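Local atomic coordinates of uronate isomerase (Caulobacter crescentus, PDB entry 2Q01), a protein that catalyses the interconversion of D-glucuronate and D-fructuronate, and of D-galacturonate and D-tagaturonate, in the pentose and glucuronate pathway. Residues Ala196-Asp200 against Ser249-His254; Val305-Gly311 against Ser356-Leu362; Arg239-Ile243 against Met298-Leu304. All coordinates share one frame. Where two conformers were deposited one is given. Numbering follows the deposited sequence.

Contact 1: Ala196-Asp200 against Ser249-His254; sequences AYRPD and SSDHGH
A196-R198 is extended and runs alongside strand 249-252; the backbone turns at P199 and D200. The end-to-end directions of the two segments are 20° apart. Y197 pairs with S250 in a single bridge, CA to CA 4.3 Å. Two backbone hydrogen bonds hold it: Y197 N to S249 O at 3.2 Å and D251 N to Y197 O at 2.7 Å. R198 CA also makes a CA-H...O contact with D251 O at 3.4 Å.

The charged side chains form a network. R198 is extended (chi1 to chi3 t). Its NH1 makes a salt bridge to D251 OD2 at 2.8 Å. Within its own segment, R198 NE makes a salt bridge to D200 OD2 at 3.0 Å, whose hydrogen bond is weak. D251 OD1 bonds H309 ND1. D200 (chi1 m) accepts from the backbone: G253 N to D200 OD2 is 2.9 Å. At G253 a CB would clash with R198 NH2.

Water 2 joins D200 OD1 (2.9 Å), H252 ND1 (2.9 Å) and H254 NE2 (2.6 Å). S250 OG and H252 NE2 share a hydrogen bond of 2.7 Å.

The loop after strand 192-194 thus joins the two parallel sheets of the TIM-barrel fold. Y197 OH bonds H235 of helix 228-244. H252 and H254 touch helix 281-302. Strand 305-308 is the sheet neighbour of strand 249-252.

Contact 2: Val305-Gly311 against Ser356-Leu362; sequences VMQIHPG and SIILFTL
Strands 305-308 and 357-359 run parallel, their axes 4.7 Å apart and crossing at -20°. V305 lies beside S356, and its CG1 packs on I358 CD1 at 3.6 Å. M306 pairs with I357, CA to CA 4.7 Å. M306 N donates to S356 O at 2.9 Å, and M306 O accepts from I358 N at 2.8 Å. Q307 pairs with I358, CA to CA 4.8 Å; their side chains point to the face opposite M306 and I357. Q307 OE1 bonds S249. I308 pairs with L359, CA to CA 5.2 Å. I308 N donates to I358 O at 3.0 Å, and I308 O accepts from F360 N at 3.0 Å. I308 CD1 touches I357 CG2 at 3.8 Å.

These are adjacent strands of the TIM-like barrel of the metallo-dependent hydrolase superfamily. M306, I308, I357 and L359 share the face towards the helices.

H309 (chi1 m) lies just past its strand's C-terminal end, where barrels of this superfamily usually hold the active site. It stacks face-to-face on F360 (chi1 m), centroids 4.0 Å apart, planes at 26°. H309 ND1 bonds D251. Water 3 bridges P310 O (2.7 Å) and L362 N (2.8 Å). G311 (phi 100°) calls for glycine: a CB would jam against the preceding carbonyl O.

Contact 3: Arg239-Ile243 against Met298-Leu304; sequences RQAFI and MSLDDGL
The side chain of R239 makes all the hydrogen bonds between these two segments, whose helix axes are 12.0 Å apart at their closest. Helix segments 239-243 and 298-302 cross at -40°. R239 (chi1 m, chi2 t, chi3 p) reaches across. Its NE donates to D302 OD1 at 2.9 Å and its NH2 to D302 OD2 at 2.9 Å, a bidentate salt bridge. R239 NH2 also donates to S299 OG at 2.9 Å. M298 CB and L304 CD2 cover opposite faces of the guanidinium.

Helices 228-244 and 281-302, which precede barrel strands 249-252 and 305-308, are thus joined near their C-terminal ends. G303 leaves the helix with phi 73°, which favours glycine. D302 (chi1 p) makes an Asx turn, L304 N to D302 OD2 3.2 Å, and S299 OG donates to L304 O at 2.6 Å. I243 CG1 packs on L304 CD1 at 3.7 Å.

The same carboxylate serves both the turn and the arginine, so the buried charge of R239 is paired at the helix end.

From the N terminus, the chain leaves strand 192-194 through A196-D200. After helix 210-221 it forms helix 228-244, which carries R239-I243. Strand 249-252 follows, and contact 1 closes the first loop there. Helix 281-302 then brings M298-L304 back to R239-I243, so contact 3 crosses contact 1: their segments alternate along the chain. V305-G311 follows L304 without a break and opens contact 2, which closes at S356-L362, in series after the other two. Strands 249-252 and 305-308 are neighbours in one parallel sheet, bonded S250 N to V305 O; D251 and H309 add a side-chain bond. Contact 3 joins two helices outside that sheet, touching contact 1 through Y197 with R239 and F242.

Contact 1: Ala196-Asp200 against Ser249-His254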
ATOM      1  N   ALA B 196      30.540   1.198 -11.659  1.00 38.05           N
ATOM      2  CA  ALA B 196      30.048   1.020 -10.297  1.00 40.15           C
ATOM      3  C   ALA B 196      30.469  -0.357  -9.796  1.00 38.06           C
ATOM      4  O   ALA B 196      30.484  -1.318 -10.564  1.00 33.68           O
ATOM      5  CB  ALA B 196      28.536   1.170 -10.250  1.00 41.58           C
ATOM      6  N   TYR B 197      30.813  -0.437  -8.511  1.00 34.36           N
ATOM      7  CA  TYR B 197      31.320  -1.664  -7.895  1.00 27.79           C
ATOM      8  C   TYR B 197      30.198  -2.576  -7.403  1.00 29.55           C
ATOM      9  O   TYR B 197      29.522  -2.257  -6.427  1.00 38.92           O
ATOM     10  CB  TYR B 197      32.238  -1.297  -6.728  1.00 34.46           C
ATOM     11  CG  TYR B 197      33.036  -2.441  -6.137  1.00 30.46           C
ATOM     12  CD1 TYR B 197      34.198  -2.893  -6.759  1.00 31.39           C
ATOM     13  CD2 TYR B 197      32.657  -3.037  -4.935  1.00 31.45           C
ATOM     14  CE1 TYR B 197      34.946  -3.916  -6.221  1.00 46.40           C
ATOM     15  CE2 TYR B 197      33.404  -4.071  -4.381  1.00 39.24           C
ATOM     16  CZ  TYR B 197      34.550  -4.499  -5.033  1.00 33.14           C
ATOM     17  OH  TYR B 197      35.308  -5.514  -4.522  1.00 37.78           O
ATOM     18  N   ARG B 198      30.008  -3.714  -8.066  1.00 36.59           N
ATOM     19  CA  ARG B 198      28.942  -4.649  -7.698  1.00 32.79           C
ATOM     20  C   ARG B 198      29.493  -6.028  -7.321  1.00 35.11           C
ATOM     21  O   ARG B 198      29.576  -6.913  -8.172  1.00 37.38           O
ATOM     22  CB  ARG B 198      27.936  -4.786  -8.838  1.00 40.73           C
ATOM     23  CG  ARG B 198      26.598  -5.365  -8.413  1.00 51.36           C
ATOM     24  CD  ARG B 198      25.897  -6.035  -9.570  1.00 57.40           C
ATOM     25  NE  ARG B 198      24.592  -6.557  -9.175  1.00 83.97           N
ATOM     26  CZ  ARG B 198      23.432  -5.934  -9.374  1.00 96.98           C
ATOM     27  NH1 ARG B 198      23.390  -4.752  -9.981  1.00 98.96           N
ATOM     28  NH2 ARG B 198      22.304  -6.503  -8.967  1.00100.18           N
ATOM     29  N   PRO B 199      29.845  -6.224  -6.035  1.00 35.04           N
ATOM     30  CA  PRO B 199      30.535  -7.436  -5.588  1.00 36.09           C
ATOM     31  C   PRO B 199      29.669  -8.688  -5.386  1.00 42.05           C
ATOM     32  O   PRO B 199      30.171  -9.693  -4.882  1.00 42.25           O
ATOM     33  CB  PRO B 199      31.168  -6.999  -4.267  1.00 34.25           C
ATOM     34  CG  PRO B 199      30.258  -5.960  -3.744  1.00 41.00           C
ATOM     35  CD  PRO B 199      29.616  -5.285  -4.922  1.00 31.57           C
ATOM     36  N   ASP B 200      28.405  -8.628  -5.809  1.00 46.66           N
ATOM     37  CA  ASP B 200      27.395  -9.675  -5.580  1.00 43.47           C
ATOM     38  C   ASP B 200      27.822 -11.119  -5.831  1.00 42.19           C
ATOM     39  O   ASP B 200      27.453 -12.011  -5.067  1.00 44.30           O
ATOM     40  CB  ASP B 200      26.141  -9.387  -6.415  1.00 49.15           C
ATOM     41  CG  ASP B 200      25.374  -8.168  -5.933  1.00 55.64           C
ATOM     42  OD1 ASP B 200      25.805  -7.510  -4.956  1.00 50.11           O
ATOM     43  OD2 ASP B 200      24.328  -7.871  -6.546  1.00 68.98           O
ATOM     44  N   SER B 249      30.412   5.043  -6.739  1.00 36.10           N
ATOM     45  CA  SER B 249      29.384   4.253  -6.079  0.50 30.95           C
ATOM     46  C   SER B 249      29.649   2.750  -6.064  1.00 31.08           C
ATOM     47  O   SER B 249      30.418   2.224  -6.868  1.00 36.89           O
ATOM     48  CB  SER B 249      28.016   4.545  -6.702  0.50 33.27           C
ATOM     49  OG  SER B 249      26.979   3.967  -5.932  0.50 30.24           O
ATOM     50  N   SER B 250      29.011   2.067  -5.118  1.00 26.75           N
ATOM     51  CA  SER B 250      28.987   0.613  -5.099  1.00 30.12           C
ATOM     52  C   SER B 250      27.522   0.169  -5.134  1.00 31.18           C
ATOM     53  O   SER B 250      26.622   0.957  -4.823  1.00 35.35           O
ATOM     54  CB  SER B 250      29.738   0.049  -3.888  1.00 30.37           C
ATOM     55  OG  SER B 250      28.898  -0.069  -2.759  1.00 34.85           O
ATOM     56  N   ASP B 251      27.277  -1.076  -5.523  1.00 32.49           N
ATOM     57  CA  ASP B 251      25.905  -1.571  -5.681  1.00 36.58           C
ATOM     58  C   ASP B 251      25.745  -2.994  -5.140  1.00 41.34           C
ATOM     59  O   ASP B 251      26.596  -3.847  -5.370  1.00 45.98           O
ATOM     60  CB  ASP B 251      25.479  -1.494  -7.153  1.00 31.06           C
ATOM     61  CG  ASP B 251      24.030  -1.890  -7.368  1.00 42.92           C
ATOM     62  OD1 ASP B 251      23.202  -1.638  -6.467  1.00 56.99           O
ATOM     63  OD2 ASP B 251      23.714  -2.450  -8.441  1.00 62.97           O
ATOM     64  N   HIS B 252      24.648  -3.237  -4.421  1.00 40.32           N
ATOM     65  CA  HIS B 252      24.421  -4.509  -3.734  1.00 27.86           C
ATOM     66  C   HIS B 252      23.001  -5.031  -3.925  1.00 31.84           C
ATOM     67  O   HIS B 252      22.062  -4.539  -3.308  1.00 37.76           O
ATOM     68  CB  HIS B 252      24.757  -4.366  -2.244  1.00 27.35           C
ATOM     69  CG  HIS B 252      26.067  -3.684  -2.004  1.00 34.34           C
ATOM     70  ND1 HIS B 252      27.268  -4.356  -2.042  1.00 31.98           N
ATOM     71  CD2 HIS B 252      26.372  -2.381  -1.800  1.00 42.17           C
ATOM     72  CE1 HIS B 252      28.255  -3.502  -1.843  1.00 40.23           C
ATOM     73  NE2 HIS B 252      27.738  -2.296  -1.691  1.00 26.42           N
ATOM     74  N   GLY B 253      22.859  -6.030  -4.792  1.00 34.14           N
ATOM     75  CA  GLY B 253      21.570  -6.667  -5.053  1.00 30.47           C
ATOM     76  C   GLY B 253      21.416  -7.968  -4.286  1.00 40.37           C
ATOM     77  O   GLY B 253      21.553  -9.053  -4.849  1.00 43.95           O
ATOM     78  N   HIS B 254      21.130  -7.848  -2.994  1.00 36.76           N
ATOM     79  CA  HIS B 254      20.963  -8.994  -2.120  1.00 31.47           C
ATOM     80  C   HIS B 254      19.484  -9.364  -2.057  1.00 44.19           C
ATOM     81  O   HIS B 254      18.644  -8.530  -2.393  1.00 49.77           O
ATOM     82  CB  HIS B 254      21.485  -8.660  -0.719  1.00 35.79           C
ATOM     83  CG  HIS B 254      22.971  -8.497  -0.640  1.00 27.38           C
ATOM     84  ND1 HIS B 254      23.617  -8.156   0.528  1.00 39.45           N
ATOM     85  CD2 HIS B 254      23.937  -8.615  -1.583  1.00 26.63           C
ATOM     86  CE1 HIS B 254      24.917  -8.078   0.304  1.00 31.74           C
ATOM     87  NE2 HIS B 254      25.138  -8.353  -0.969  1.00 34.05           N
TER
HETATM   88  O   HOH W   1      20.796  -4.325  -8.377  1.00 57.28           O
HETATM   89  O   HOH W   2      27.075  -7.220  -2.355  1.00 41.60           O

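Contact 2: Val305-Gly311 against Ser356-Leu362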
ATOM      1  N   VAL B 305      29.963   5.612  -2.401  1.00 42.34           N
ATOM      2  CA  VAL B 305      28.554   5.699  -2.028  1.00 38.79           C
ATOM      3  C   VAL B 305      27.889   4.336  -2.220  1.00 39.23           C
ATOM      4  O   VAL B 305      28.013   3.713  -3.263  1.00 39.18           O
ATOM      5  CB  VAL B 305      27.824   6.796  -2.837  1.00 37.62           C
ATOM      6  CG1 VAL B 305      26.341   6.693  -2.656  1.00 23.38           C
ATOM      7  CG2 VAL B 305      28.302   8.177  -2.411  1.00 23.21           C
ATOM      8  N   MET B 306      27.187   3.874  -1.197  1.00 37.62           N
ATOM      9  CA  MET B 306      26.724   2.504  -1.163  1.00 33.17           C
ATOM     10  C   MET B 306      25.245   2.395  -1.515  1.00 30.63           C
ATOM     11  O   MET B 306      24.393   2.868  -0.774  1.00 40.31           O
ATOM     12  CB  MET B 306      26.987   1.956   0.231  1.00 32.80           C
ATOM     13  CG  MET B 306      27.022   0.475   0.339  1.00 49.61           C
ATOM     14  SD  MET B 306      27.526   0.084   2.013  1.00 50.20           S
ATOM     15  CE  MET B 306      26.204  -1.032   2.432  1.00 19.35           C
ATOM     16  N   GLN B 307      24.939   1.761  -2.642  1.00 31.07           N
ATOM     17  CA  GLN B 307      23.544   1.535  -3.021  1.00 26.78           C
ATOM     18  C   GLN B 307      23.066   0.135  -2.650  1.00 29.71           C
ATOM     19  O   GLN B 307      23.644  -0.861  -3.077  1.00 43.82           O
ATOM     20  CB  GLN B 307      23.338   1.752  -4.519  1.00 33.56           C
ATOM     21  CG  GLN B 307      23.872   3.060  -5.055  1.00 28.56           C
ATOM     22  CD  GLN B 307      23.786   3.131  -6.566  1.00 47.63           C
ATOM     23  OE1 GLN B 307      24.733   2.779  -7.270  1.00 47.72           O
ATOM     24  NE2 GLN B 307      22.639   3.568  -7.076  1.00 49.76           N
ATOM     25  N   ILE B 308      21.996   0.061  -1.868  1.00 33.45           N
ATOM     26  CA  ILE B 308      21.378  -1.220  -1.563  1.00 32.07           C
ATOM     27  C   ILE B 308      20.087  -1.407  -2.372  1.00 39.48           C
ATOM     28  O   ILE B 308      19.132  -0.634  -2.240  1.00 39.71           O
ATOM     29  CB  ILE B 308      21.155  -1.407  -0.041  1.00 41.98           C
ATOM     30  CG1 ILE B 308      22.483  -1.228   0.710  1.00 28.23           C
ATOM     31  CG2 ILE B 308      20.544  -2.785   0.254  1.00 42.85           C
ATOM     32  CD1 ILE B 308      22.336  -1.077   2.211  1.00 53.47           C
ATOM     33  N   HIS B 309      20.099  -2.437  -3.219  1.00 39.62           N
ATOM     34  CA  HIS B 309      18.973  -2.844  -4.062  1.00 39.02           C
ATOM     35  C   HIS B 309      18.418  -4.207  -3.621  1.00 41.88           C
ATOM     36  O   HIS B 309      18.666  -5.216  -4.290  1.00 41.32           O
ATOM     37  CB  HIS B 309      19.450  -2.987  -5.510  1.00 41.58           C
ATOM     38  CG  HIS B 309      19.540  -1.698  -6.262  1.00 46.60           C
ATOM     39  ND1 HIS B 309      20.730  -1.034  -6.456  1.00 50.06           N
ATOM     40  CD2 HIS B 309      18.592  -0.965  -6.891  1.00 52.83           C
ATOM     41  CE1 HIS B 309      20.511   0.060  -7.163  1.00 45.06           C
ATOM     42  NE2 HIS B 309      19.222   0.126  -7.440  1.00 48.18           N
ATOM     43  N   PRO B 310      17.667  -4.263  -2.503  1.00 38.86           N
ATOM     44  CA  PRO B 310      17.263  -5.586  -2.055  1.00 41.92           C
ATOM     45  C   PRO B 310      15.865  -6.034  -2.505  1.00 42.25           C
ATOM     46  O   PRO B 310      15.065  -5.221  -2.982  1.00 45.69           O
ATOM     47  CB  PRO B 310      17.285  -5.437  -0.534  1.00 30.29           C
ATOM     48  CG  PRO B 310      16.917  -3.981  -0.302  1.00 30.71           C
ATOM     49  CD  PRO B 310      17.179  -3.221  -1.581  1.00 41.27           C
ATOM     50  N   GLY B 311      15.596  -7.330  -2.355  1.00 32.96           N
ATOM     51  CA  GLY B 311      14.229  -7.840  -2.356  1.00 40.95           C
ATOM     52  C   GLY B 311      13.736  -8.461  -3.641  1.00 45.38           C
ATOM     53  O   GLY B 311      12.525  -8.546  -3.865  1.00 49.50           O
ATOM     54  N   SER B 356      27.804   7.259   3.210  1.00 40.53           N
ATOM     55  CA  SER B 356      26.637   7.605   2.424  1.00 37.80           C
ATOM     56  C   SER B 356      26.003   6.332   1.862  1.00 37.43           C
ATOM     57  O   SER B 356      26.632   5.611   1.075  1.00 32.62           O
ATOM     58  CB  SER B 356      27.028   8.577   1.308  1.00 43.57           C
ATOM     59  OG  SER B 356      25.884   9.100   0.657  1.00 66.40           O
ATOM     60  N   ILE B 357      24.772   6.050   2.298  1.00 22.74           N
ATOM     61  CA  ILE B 357      24.004   4.895   1.826  1.00 28.02           C
ATOM     62  C   ILE B 357      22.724   5.350   1.098  1.00 28.53           C
ATOM     63  O   ILE B 357      22.034   6.256   1.555  1.00 42.29           O
ATOM     64  CB  ILE B 357      23.661   3.920   2.994  1.00 28.90           C
ATOM     65  CG1 ILE B 357      24.927   3.516   3.761  1.00 42.35           C
ATOM     66  CG2 ILE B 357      22.951   2.663   2.491  1.00 20.55           C
ATOM     67  CD1 ILE B 357      24.679   2.614   4.940  1.00 34.83           C
ATOM     68  N   ILE B 358      22.425   4.733  -0.043  1.00 33.52           N
ATOM     69  CA  ILE B 358      21.196   5.013  -0.782  1.00 29.74           C
ATOM     70  C   ILE B 358      20.333   3.758  -0.835  1.00 28.89           C
ATOM     71  O   ILE B 358      20.753   2.742  -1.377  1.00 31.67           O
ATOM     72  CB  ILE B 358      21.477   5.533  -2.217  1.00 25.45           C
ATOM     73  CG1 ILE B 358      22.433   6.731  -2.182  1.00 24.11           C
ATOM     74  CG2 ILE B 358      20.171   5.920  -2.910  1.00 24.27           C
ATOM     75  CD1 ILE B 358      22.858   7.212  -3.544  1.00 39.96           C
ATOM     76  N   LEU B 359      19.134   3.839  -0.261  1.00 36.15           N
ATOM     77  CA  LEU B 359      18.228   2.692  -0.169  1.00 31.00           C
ATOM     78  C   LEU B 359      17.185   2.677  -1.281  1.00 34.71           C
ATOM     79  O   LEU B 359      16.560   3.698  -1.587  1.00 28.99           O
ATOM     80  CB  LEU B 359      17.506   2.679   1.173  1.00 30.66           C
ATOM     81  CG  LEU B 359      18.305   2.595   2.469  1.00 39.43           C
ATOM     82  CD1 LEU B 359      17.358   2.847   3.630  1.00 30.88           C
ATOM     83  CD2 LEU B 359      19.018   1.248   2.617  1.00 30.01           C
ATOM     84  N   PHE B 360      17.001   1.499  -1.864  1.00 36.78           N
ATOM     85  CA  PHE B 360      16.023   1.275  -2.913  1.00 32.58           C
ATOM     86  C   PHE B 360      15.062   0.218  -2.415  1.00 38.36           C
ATOM     87  O   PHE B 360      15.352  -0.466  -1.437  1.00 42.27           O
ATOM     88  CB  PHE B 360      16.715   0.770  -4.175  1.00 29.08           C
ATOM     89  CG  PHE B 360      17.433   1.835  -4.942  1.00 37.00           C
ATOM     90  CD1 PHE B 360      18.678   2.292  -4.532  1.00 36.72           C
ATOM     91  CD2 PHE B 360      16.868   2.374  -6.089  1.00 50.39           C
ATOM     92  CE1 PHE B 360      19.338   3.277  -5.241  1.00 19.89           C
ATOM     93  CE2 PHE B 360      17.532   3.351  -6.808  1.00 48.69           C
ATOM     94  CZ  PHE B 360      18.769   3.805  -6.381  1.00 40.75           C
ATOM     95  N   THR B 361      13.921   0.085  -3.084  1.00 35.01           N
ATOM     96  CA  THR B 361      12.959  -0.947  -2.739  1.00 28.72           C
ATOM     97  C   THR B 361      12.179  -1.447  -3.960  1.00 37.52           C
ATOM     98  O   THR B 361      12.056  -0.751  -4.968  1.00 37.98           O
ATOM     99  CB  THR B 361      11.994  -0.482  -1.614  1.00 37.26           C
ATOM    100  OG1 THR B 361      11.526  -1.618  -0.879  1.00 46.75           O
ATOM    101  CG2 THR B 361      10.809   0.287  -2.163  1.00 28.31           C
ATOM    102  N   LEU B 362      11.688  -2.676  -3.852  1.00 34.89           N
ATOM    103  CA  LEU B 362      10.763  -3.265  -4.808  1.00 31.58           C
ATOM    104  C   LEU B 362       9.404  -3.393  -4.126  1.00 36.58           C
ATOM    105  O   LEU B 362       8.407  -3.781  -4.738  1.00 29.93           O
ATOM    106  CB  LEU B 362      11.278  -4.636  -5.237  1.00 34.66           C
ATOM    107  CG  LEU B 362      11.760  -4.889  -6.668  1.00 34.43           C
ATOM    108  CD1 LEU B 362      12.028  -3.621  -7.429  1.00 30.22           C
ATOM    109  CD2 LEU B 362      12.974  -5.823  -6.690  1.00 30.82           C
TER
HETATM  110  O   HOH W   3      12.623  -4.544  -1.952  1.00 43.01           O

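Contact 3: Arg239-Ile243 against Met298-Leu304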
ATOM      1  N   ARG B 239      38.178  -2.143  -5.417  1.00 40.43           N
ATOM      2  CA  ARG B 239      37.459  -0.890  -5.239  1.00 36.52           C
ATOM      3  C   ARG B 239      38.296   0.309  -5.666  1.00 44.40           C
ATOM      4  O   ARG B 239      37.780   1.215  -6.320  1.00 53.90           O
ATOM      5  CB  ARG B 239      36.997  -0.730  -3.795  1.00 32.65           C
ATOM      6  CG  ARG B 239      35.696  -1.447  -3.506  1.00 32.85           C
ATOM      7  CD  ARG B 239      35.493  -1.647  -2.018  1.00 26.85           C
ATOM      8  NE  ARG B 239      35.164  -0.399  -1.340  1.00 32.32           N
ATOM      9  CZ  ARG B 239      33.936  -0.055  -0.958  1.00 41.41           C
ATOM     10  NH1 ARG B 239      32.909  -0.862  -1.182  1.00 40.62           N
ATOM     11  NH2 ARG B 239      33.736   1.099  -0.344  1.00 53.82           N
ATOM     12  N   GLN B 240      39.581   0.292  -5.306  1.00 36.53           N
ATOM     13  CA  GLN B 240      40.534   1.324  -5.713  1.00 39.39           C
ATOM     14  C   GLN B 240      40.655   1.422  -7.231  1.00 38.98           C
ATOM     15  O   GLN B 240      40.672   2.523  -7.779  1.00 47.90           O
ATOM     16  CB  GLN B 240      41.914   1.072  -5.085  1.00 37.77           C
ATOM     17  CG  GLN B 240      42.876   2.253  -5.181  1.00 53.57           C
ATOM     18  CD  GLN B 240      42.248   3.566  -4.730  1.00 68.56           C
ATOM     19  OE1 GLN B 240      41.788   3.696  -3.590  1.00 62.13           O
ATOM     20  NE2 GLN B 240      42.221   4.545  -5.631  1.00 53.23           N
ATOM     21  N   ALA B 241      40.726   0.267  -7.892  1.00 39.52           N
ATOM     22  CA  ALA B 241      40.760   0.178  -9.352  1.00 41.63           C
ATOM     23  C   ALA B 241      39.507   0.757 -10.011  1.00 41.33           C
ATOM     24  O   ALA B 241      39.583   1.310 -11.104  1.00 44.69           O
ATOM     25  CB  ALA B 241      40.961  -1.265  -9.787  1.00 38.81           C
ATOM     26  N   PHE B 242      38.364   0.617  -9.343  1.00 44.69           N
ATOM     27  CA  PHE B 242      37.096   1.158  -9.829  1.00 37.23           C
ATOM     28  C   PHE B 242      37.053   2.676  -9.678  1.00 39.24           C
ATOM     29  O   PHE B 242      36.608   3.376 -10.585  1.00 46.79           O
ATOM     30  CB  PHE B 242      35.917   0.511  -9.100  1.00 26.24           C
ATOM     31  CG  PHE B 242      35.467  -0.802  -9.690  1.00 26.56           C
ATOM     32  CD1 PHE B 242      36.290  -1.924  -9.666  1.00 26.02           C
ATOM     33  CD2 PHE B 242      34.196  -0.927 -10.242  1.00 37.47           C
ATOM     34  CE1 PHE B 242      35.869  -3.141 -10.196  1.00 30.95           C
ATOM     35  CE2 PHE B 242      33.763  -2.138 -10.777  1.00 29.03           C
ATOM     36  CZ  PHE B 242      34.602  -3.245 -10.757  1.00 30.81           C
ATOM     37  N   ILE B 243      37.518   3.166  -8.530  1.00 38.28           N
ATOM     38  CA  ILE B 243      37.688   4.598  -8.258  1.00 38.78           C
ATOM     39  C   ILE B 243      38.568   5.270  -9.316  1.00 43.68           C
ATOM     40  O   ILE B 243      38.216   6.332  -9.847  1.00 42.02           O
ATOM     41  CB  ILE B 243      38.275   4.823  -6.837  1.00 37.53           C
ATOM     42  CG1 ILE B 243      37.222   4.483  -5.787  1.00 36.68           C
ATOM     43  CG2 ILE B 243      38.750   6.265  -6.632  1.00 45.22           C
ATOM     44  CD1 ILE B 243      37.788   4.099  -4.461  1.00 46.95           C
ATOM     45  N   MET B 298      34.660  -0.040   4.478  1.00 48.44           N
ATOM     46  CA  MET B 298      35.614   0.321   3.434  1.00 43.41           C
ATOM     47  C   MET B 298      35.279   1.691   2.864  1.00 43.18           C
ATOM     48  O   MET B 298      36.178   2.465   2.538  1.00 49.45           O
ATOM     49  CB  MET B 298      35.617  -0.716   2.309  1.00 52.22           C
ATOM     50  CG  MET B 298      36.394  -1.986   2.615  1.00 40.63           C
ATOM     51  SD  MET B 298      36.184  -3.227   1.324  1.00 41.48           S
ATOM     52  CE  MET B 298      36.569  -4.708   2.251  1.00 54.54           C
ATOM     53  N   SER B 299      33.981   1.981   2.759  1.00 40.69           N
ATOM     54  CA  SER B 299      33.474   3.266   2.263  1.00 36.37           C
ATOM     55  C   SER B 299      33.853   4.435   3.162  1.00 37.84           C
ATOM     56  O   SER B 299      33.965   5.572   2.701  1.00 38.06           O
ATOM     57  CB  SER B 299      31.958   3.211   2.114  1.00 33.75           C
ATOM     58  OG  SER B 299      31.596   2.526   0.932  1.00 37.90           O
ATOM     59  N   LEU B 300      34.045   4.143   4.448  1.00 41.33           N
ATOM     60  CA  LEU B 300      34.573   5.103   5.411  1.00 35.74           C
ATOM     61  C   LEU B 300      35.962   5.593   5.014  1.00 41.96           C
ATOM     62  O   LEU B 300      36.330   6.733   5.315  1.00 49.28           O
ATOM     63  CB  LEU B 300      34.654   4.450   6.782  1.00 39.86           C
ATOM     64  CG  LEU B 300      33.633   4.743   7.875  1.00 39.54           C
ATOM     65  CD1 LEU B 300      32.193   4.700   7.396  1.00 40.15           C
ATOM     66  CD2 LEU B 300      33.871   3.746   8.983  1.00 41.18           C
ATOM     67  N   ASP B 301      36.720   4.728   4.338  1.00 42.58           N
ATOM     68  CA  ASP B 301      38.070   5.051   3.877  1.00 48.69           C
ATOM     69  C   ASP B 301      38.129   5.581   2.442  1.00 48.34           C
ATOM     70  O   ASP B 301      38.784   6.594   2.196  1.00 57.90           O
ATOM     71  CB  ASP B 301      39.003   3.845   4.038  1.00 52.89           C
ATOM     72  CG  ASP B 301      39.281   3.509   5.498  1.00 71.20           C
ATOM     73  OD1 ASP B 301      39.261   2.308   5.847  1.00 86.87           O
ATOM     74  OD2 ASP B 301      39.518   4.439   6.300  1.00 61.41           O
ATOM     75  N   ASP B 302      37.450   4.909   1.509  1.00 44.22           N
ATOM     76  CA  ASP B 302      37.554   5.260   0.081  1.00 46.41           C
ATOM     77  C   ASP B 302      36.425   6.123  -0.499  1.00 47.28           C
ATOM     78  O   ASP B 302      36.508   6.565  -1.649  1.00 53.55           O
ATOM     79  CB  ASP B 302      37.836   4.019  -0.798  1.00 47.98           C
ATOM     80  CG  ASP B 302      36.694   2.992  -0.813  1.00 53.25           C
ATOM     81  OD1 ASP B 302      36.992   1.810  -1.095  1.00 48.33           O
ATOM     82  OD2 ASP B 302      35.515   3.335  -0.569  1.00 59.65           O
ATOM     83  N   GLY B 303      35.381   6.354   0.292  1.00 40.55           N
ATOM     84  CA  GLY B 303      34.312   7.276  -0.084  1.00 43.39           C
ATOM     85  C   GLY B 303      33.348   6.804  -1.160  1.00 44.81           C
ATOM     86  O   GLY B 303      32.693   7.620  -1.813  1.00 54.05           O
ATOM     87  N   LEU B 304      33.262   5.491  -1.352  1.00 41.33           N
ATOM     88  CA  LEU B 304      32.271   4.908  -2.252  1.00 38.54           C
ATOM     89  C   LEU B 304      30.862   4.959  -1.674  1.00 38.30           C
ATOM     90  O   LEU B 304      30.605   4.433  -0.595  1.00 48.28           O
ATOM     91  CB  LEU B 304      32.642   3.470  -2.602  1.00 37.53           C
ATOM     92  CG  LEU B 304      32.929   3.139  -4.066  1.00 38.24           C
ATOM     93  CD1 LEU B 304      33.705   4.237  -4.745  1.00 28.22           C
ATOM     94  CD2 LEU B 304      33.654   1.815  -4.174  1.00 28.28           C
TER
HETATM   95  O   HOH W   4      30.336   0.448  -0.547  1.00 54.99           O